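Local coordinates for cellulase CEL9M (Clostridium cellulolyticum, PDB 1IA6), which probably hydrolyses internal beta-1,4-glucosidic linkages in cellulose and related beta-glucans, as a family 9 glycoside hydrolase, at residues A[252-265]-A[308-320]. Numbering follows the deposited sequence.
With CA (calcium ion), chain B; SO4 (sulfate ion), chain E.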
loop_
_atom_site.group_PDB
_atom_site.type_symbol
_atom_site.label_atom_id
_atom_site.label_comp_id
_atom_site.label_asym_id
_atom_site.label_seq_id
_atom_site.Cartn_x
_atom_site.Cartn_y
_atom_site.Cartn_z
ATOM N N TRP A 252 -1.125 17.264 -2.837
ATOM C CA TRP A 252 -0.871 16.152 -1.931
ATOM C C TRP A 252 0.016 15.154 -2.670
ATOM O O TRP A 252 0.935 15.543 -3.396
ATOM C CB TRP A 252 -2.206 15.503 -1.538
ATOM C CG TRP A 252 -2.189 14.796 -0.212
ATOM C CD1 TRP A 252 -2.415 13.467 0.015
ATOM C CD2 TRP A 252 -1.950 15.387 1.073
ATOM N NE1 TRP A 252 -2.331 13.194 1.359
ATOM C CE2 TRP A 252 -2.045 14.354 2.032
ATOM C CE3 TRP A 252 -1.662 16.691 1.507
ATOM C CZ2 TRP A 252 -1.864 14.582 3.401
ATOM C CZ3 TRP A 252 -1.484 16.917 2.869
ATOM C CH2 TRP A 252 -1.585 15.868 3.799
ATOM N N THR A 253 -0.254 13.869 -2.482
ATOM C CA THR A 253 0.514 12.836 -3.159
ATOM C C THR A 253 -0.293 11.547 -3.184
ATOM O O THR A 253 -1.428 11.497 -2.702
ATOM C CB THR A 253 1.876 12.580 -2.460
ATOM O OG1 THR A 253 2.656 11.674 -3.252
ATOM C CG2 THR A 253 1.671 11.983 -1.076
ATOM N N MET A 254 0.289 10.507 -3.760
ATOM C CA MET A 254 -0.373 9.217 -3.832
ATOM C C MET A 254 -0.502 8.598 -2.442
ATOM O O MET A 254 0.481 8.478 -1.711
ATOM C CB MET A 254 0.425 8.274 -4.734
ATOM C CG MET A 254 -0.034 6.823 -4.678
ATOM S SD MET A 254 0.928 5.789 -5.803
ATOM C CE MET A 254 2.376 5.468 -4.817
ATOM N N CYS A 255 -1.719 8.213 -2.082
ATOM C CA CYS A 255 -1.971 7.569 -0.797
ATOM C C CYS A 255 -3.321 6.865 -0.875
ATOM O O CYS A 255 -4.037 7.001 -1.871
ATOM C CB CYS A 255 -1.937 8.585 0.353
ATOM S SG CYS A 255 -3.133 9.925 0.264
ATOM N N TRP A 256 -3.671 6.121 0.166
ATOM C CA TRP A 256 -4.915 5.365 0.148
ATOM C C TRP A 256 -6.175 6.154 -0.199
ATOM O O TRP A 256 -7.108 5.593 -0.769
ATOM C CB TRP A 256 -5.121 4.615 1.477
ATOM C CG TRP A 256 -5.158 5.479 2.698
ATOM C CD1 TRP A 256 -4.106 5.802 3.506
ATOM C CD2 TRP A 256 -6.301 6.146 3.242
ATOM N NE1 TRP A 256 -4.525 6.631 4.522
ATOM C CE2 TRP A 256 -5.868 6.858 4.382
ATOM C CE3 TRP A 256 -7.653 6.213 2.875
ATOM C CZ2 TRP A 256 -6.740 7.632 5.161
ATOM C CZ3 TRP A 256 -8.520 6.980 3.648
ATOM C CH2 TRP A 256 -8.057 7.680 4.778
ATOM N N ASP A 257 -6.205 7.446 0.117
ATOM C CA ASP A 257 -7.392 8.258 -0.161
ATOM C C ASP A 257 -7.315 9.102 -1.428
ATOM O O ASP A 257 -8.342 9.430 -2.018
ATOM C CB ASP A 257 -7.679 9.185 1.031
ATOM C CG ASP A 257 -8.991 9.941 0.886
ATOM O OD1 ASP A 257 -10.010 9.306 0.548
ATOM O OD2 ASP A 257 -9.010 11.169 1.123
ATOM N N ASP A 258 -6.102 9.441 -1.849
ATOM C CA ASP A 258 -5.913 10.287 -3.026
ATOM C C ASP A 258 -5.089 9.616 -4.121
ATOM O O ASP A 258 -3.873 9.467 -3.999
ATOM C CB ASP A 258 -5.258 11.606 -2.588
ATOM C CG ASP A 258 -4.990 12.553 -3.746
ATOM O OD1 ASP A 258 -5.533 12.339 -4.848
ATOM O OD2 ASP A 258 -4.233 13.522 -3.541
ATOM N N MET A 259 -5.762 9.209 -5.194
ATOM C CA MET A 259 -5.092 8.557 -6.310
ATOM C C MET A 259 -5.167 9.391 -7.584
ATOM O O MET A 259 -4.984 8.870 -8.682
ATOM C CB MET A 259 -5.706 7.174 -6.559
ATOM C CG MET A 259 -5.338 6.138 -5.506
ATOM S SD MET A 259 -3.571 5.782 -5.505
ATOM C CE MET A 259 -3.468 4.645 -6.893
ATOM N N TYR A 260 -5.423 10.688 -7.437
ATOM C CA TYR A 260 -5.515 11.575 -8.593
ATOM C C TYR A 260 -4.226 11.705 -9.393
ATOM O O TYR A 260 -4.270 11.787 -10.620
ATOM C CB TYR A 260 -5.998 12.963 -8.160
ATOM C CG TYR A 260 -7.489 13.015 -7.932
ATOM C CD1 TYR A 260 -8.377 12.990 -9.009
ATOM C CD2 TYR A 260 -8.019 13.030 -6.642
ATOM C CE1 TYR A 260 -9.756 12.973 -8.805
ATOM C CE2 TYR A 260 -9.396 13.012 -6.430
ATOM C CZ TYR A 260 -10.255 12.983 -7.514
ATOM O OH TYR A 260 -11.613 12.951 -7.309
ATOM N N VAL A 261 -3.080 11.722 -8.717
ATOM C CA VAL A 261 -1.809 11.848 -9.427
ATOM C C VAL A 261 -1.499 10.580 -10.229
ATOM O O VAL A 261 -1.168 10.653 -11.413
ATOM C CB VAL A 261 -0.651 12.170 -8.451
ATOM C CG1 VAL A 261 0.662 12.289 -9.214
ATOM C CG2 VAL A 261 -0.946 13.472 -7.720
ATOM N N PRO A 262 -1.597 9.399 -9.598
ATOM C CA PRO A 262 -1.316 8.173 -10.355
ATOM C C PRO A 262 -2.268 8.034 -11.549
ATOM O O PRO A 262 -1.860 7.632 -12.641
ATOM C CB PRO A 262 -1.533 7.074 -9.320
ATOM C CG PRO A 262 -1.099 7.725 -8.054
ATOM C CD PRO A 262 -1.700 9.113 -8.155
ATOM N N ALA A 263 -3.537 8.372 -11.340
ATOM C CA ALA A 263 -4.523 8.267 -12.411
ATOM C C ALA A 263 -4.175 9.219 -13.550
ATOM O O ALA A 263 -4.280 8.853 -14.719
ATOM C CB ALA A 263 -5.926 8.562 -11.880
ATOM N N ALA A 264 -3.755 10.435 -13.210
ATOM C CA ALA A 264 -3.384 11.415 -14.226
ATOM C C ALA A 264 -2.140 10.951 -14.977
ATOM O O ALA A 264 -2.028 11.147 -16.187
ATOM C CB ALA A 264 -3.130 12.775 -13.586
ATOM N N LEU A 265 -1.200 10.340 -14.265
ATOM C CA LEU A 265 0.016 9.849 -14.904
ATOM C C LEU A 265 -0.324 8.825 -15.991
ATOM O O LEU A 265 0.180 8.908 -17.114
ATOM C CB LEU A 265 0.949 9.209 -13.870
ATOM C CG LEU A 265 2.229 8.543 -14.387
ATOM C CD1 LEU A 265 3.129 9.574 -15.049
ATOM C CD2 LEU A 265 2.961 7.886 -13.226
ATOM N N ARG A 308 6.067 7.755 4.676
ATOM C CA ARG A 308 5.153 7.081 3.767
ATOM C C ARG A 308 4.861 8.011 2.585
ATOM O O ARG A 308 4.856 7.580 1.430
ATOM C CB ARG A 308 3.868 6.704 4.531
ATOM C CG ARG A 308 2.617 6.438 3.699
ATOM C CD ARG A 308 1.829 7.719 3.488
ATOM N NE ARG A 308 1.452 8.369 4.747
ATOM C CZ ARG A 308 0.415 8.025 5.509
ATOM N NH1 ARG A 308 -0.382 7.019 5.166
ATOM N NH2 ARG A 308 0.156 8.712 6.614
ATOM N N TYR A 309 4.644 9.295 2.868
ATOM C CA TYR A 309 4.365 10.260 1.810
ATOM C C TYR A 309 5.575 10.521 0.919
ATOM O O TYR A 309 5.443 10.591 -0.302
ATOM C CB TYR A 309 3.879 11.586 2.405
ATOM C CG TYR A 309 2.513 11.502 3.046
ATOM C CD1 TYR A 309 1.424 10.988 2.342
ATOM C CD2 TYR A 309 2.302 11.944 4.353
ATOM C CE1 TYR A 309 0.161 10.914 2.918
ATOM C CE2 TYR A 309 1.036 11.875 4.941
ATOM C CZ TYR A 309 -0.028 11.357 4.214
ATOM O OH TYR A 309 -1.283 11.279 4.775
ATOM N N ALA A 310 6.752 10.673 1.526
ATOM C CA ALA A 310 7.965 10.934 0.754
ATOM C C ALA A 310 8.283 9.780 -0.198
ATOM O O ALA A 310 8.671 10.001 -1.353
ATOM C CB ALA A 310 9.146 11.187 1.695
ATOM N N ALA A 311 8.115 8.551 0.285
ATOM C CA ALA A 311 8.373 7.369 -0.533
ATOM C C ALA A 311 7.361 7.245 -1.672
ATOM O O ALA A 311 7.725 6.907 -2.796
ATOM C CB ALA A 311 8.335 6.112 0.335
ATOM N N ALA A 312 6.092 7.514 -1.375
ATOM C CA ALA A 312 5.031 7.422 -2.377
ATOM C C ALA A 312 5.223 8.418 -3.524
ATOM O O ALA A 312 5.083 8.060 -4.693
ATOM C CB ALA A 312 3.666 7.633 -1.715
ATOM N N GLU A 313 5.543 9.666 -3.200
ATOM C CA GLU A 313 5.748 10.662 -4.247
ATOM C C GLU A 313 6.976 10.277 -5.070
ATOM O O GLU A 313 6.978 10.396 -6.292
ATOM C CB GLU A 313 5.943 12.053 -3.634
ATOM C CG GLU A 313 6.171 13.182 -4.646
ATOM C CD GLU A 313 4.926 13.555 -5.442
ATOM O OE1 GLU A 313 3.801 13.201 -5.026
ATOM O OE2 GLU A 313 5.074 14.231 -6.483
ATOM N N SER A 314 8.021 9.807 -4.396
ATOM C CA SER A 314 9.243 9.415 -5.090
ATOM C C SER A 314 8.985 8.259 -6.055
ATOM O O SER A 314 9.552 8.214 -7.149
ATOM C CB SER A 314 10.324 9.035 -4.076
ATOM O OG SER A 314 10.669 10.156 -3.276
ATOM N N MET A 315 8.122 7.328 -5.661
ATOM C CA MET A 315 7.810 6.202 -6.532
ATOM C C MET A 315 7.140 6.686 -7.820
ATOM O O MET A 315 7.496 6.246 -8.916
ATOM C CB MET A 315 6.887 5.204 -5.824
ATOM C CG MET A 315 6.539 4.009 -6.703
ATOM S SD MET A 315 5.193 3.008 -6.074
ATOM C CE MET A 315 4.734 2.129 -7.563
ATOM N N VAL A 316 6.169 7.587 -7.689
ATOM C CA VAL A 316 5.467 8.115 -8.855
ATOM C C VAL A 316 6.448 8.824 -9.788
ATOM O O VAL A 316 6.391 8.655 -11.007
ATOM C CB VAL A 316 4.351 9.102 -8.437
ATOM C CG1 VAL A 316 3.647 9.652 -9.673
ATOM C CG2 VAL A 316 3.349 8.393 -7.533
ATOM N N MET A 317 7.352 9.614 -9.216
ATOM C CA MET A 317 8.341 10.321 -10.021
ATOM C C MET A 317 9.242 9.350 -10.781
ATOM O O MET A 317 9.608 9.609 -11.926
ATOM C CB MET A 317 9.203 11.229 -9.142
ATOM C CG MET A 317 8.441 12.371 -8.505
ATOM S SD MET A 317 9.526 13.408 -7.513
ATOM C CE MET A 317 8.556 14.927 -7.442
ATOM N N LEU A 318 9.603 8.234 -10.153
ATOM C CA LEU A 318 10.464 7.261 -10.826
ATOM C C LEU A 318 9.741 6.511 -11.942
ATOM O O LEU A 318 10.356 6.129 -12.939
ATOM C CB LEU A 318 11.054 6.267 -9.818
ATOM C CG LEU A 318 12.060 6.868 -8.831
ATOM C CD1 LEU A 318 12.708 5.754 -8.031
ATOM C CD2 LEU A 318 13.121 7.663 -9.584
ATOM N N VAL A 319 8.440 6.289 -11.781
ATOM C CA VAL A 319 7.679 5.609 -12.826
ATOM C C VAL A 319 7.627 6.563 -14.017
ATOM O O VAL A 319 7.799 6.157 -15.167
ATOM C CB VAL A 319 6.244 5.282 -12.359
ATOM C CG1 VAL A 319 5.437 4.697 -13.511
ATOM C CG2 VAL A 319 6.296 4.295 -11.205
ATOM N N TYR A 320 7.404 7.841 -13.725
ATOM C CA TYR A 320 7.349 8.873 -14.752
ATOM C C TYR A 320 8.681 8.948 -15.502
ATOM O O TYR A 320 8.706 9.115 -16.722
ATOM C CB TYR A 320 7.052 10.230 -14.107
ATOM C CG TYR A 320 7.058 11.393 -15.067
ATOM C CD1 TYR A 320 5.984 11.617 -15.926
ATOM C CD2 TYR A 320 8.138 12.273 -15.118
ATOM C CE1 TYR A 320 5.983 12.696 -16.813
ATOM C CE2 TYR A 320 8.149 13.351 -16.001
ATOM C CZ TYR A 320 7.068 13.557 -16.842
ATOM O OH TYR A 320 7.067 14.632 -17.706
HETATM CA CA CA B . -9.938 8.274 -3.458
HETATM S S SO4 E . -3.181 7.588 8.053
HETATM O O1 SO4 E . -3.256 6.815 9.312
HETATM O O2 SO4 E . -2.826 6.680 6.946
HETATM O O3 SO4 E . -2.154 8.642 8.193
HETATM O O4 SO4 E . -4.495 8.217 7.789
HETATM O O HOH W 1 -8.154 6.677 -3.041
HETATM O O HOH W 2 -10.600 7.332 -1.361
#
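W252 meets Y309 obliquely, their ring planes at 70°: the hydroxyl of Y309 lies at the indole rim, 3.6 Å from OH to CZ2 of W252. T253 uses both branches. Its OG1, anti to the backbone N (chi1 -173°), donates to OE1 of E313 at 2.6 Å, on the anti lone pair of that oxygen, while CG2 packs against CD1 of Y309. M254 turns at chi3, bringing CE to 3.9 Å from SD of M315 and leaving its own SD against CG2 of V316. Such packing of a loop and the helix it leads into against a nearly parallel helix, axes 4° apart, fits the (alpha/alpha)6 barrel of family 9. W256 and R308 share a sulfate, probably from the crystallisation liquor: NE1 of W256 and NH1 of R308 each reach O2 at 3.0 Å, and NH2 of R308 binds O3. R308 also makes a salt bridge to D414 and lies about 7 Å, side chain to side chain, from E410, a predicted active-site residue. One residue after W256, the backbone O of D257 binds calcium at 2.4 Å, in a site completed by S208, D211, D212 and waters. In the helix that follows, CG1 of V261 touches CG1 of V316, and L265 splits its methyls: CD2 sits between V316 and V319, whereas CD1 of L265 lies in plane at the edge of the Y320 ring, 3.6 Å from CD1 of Y320.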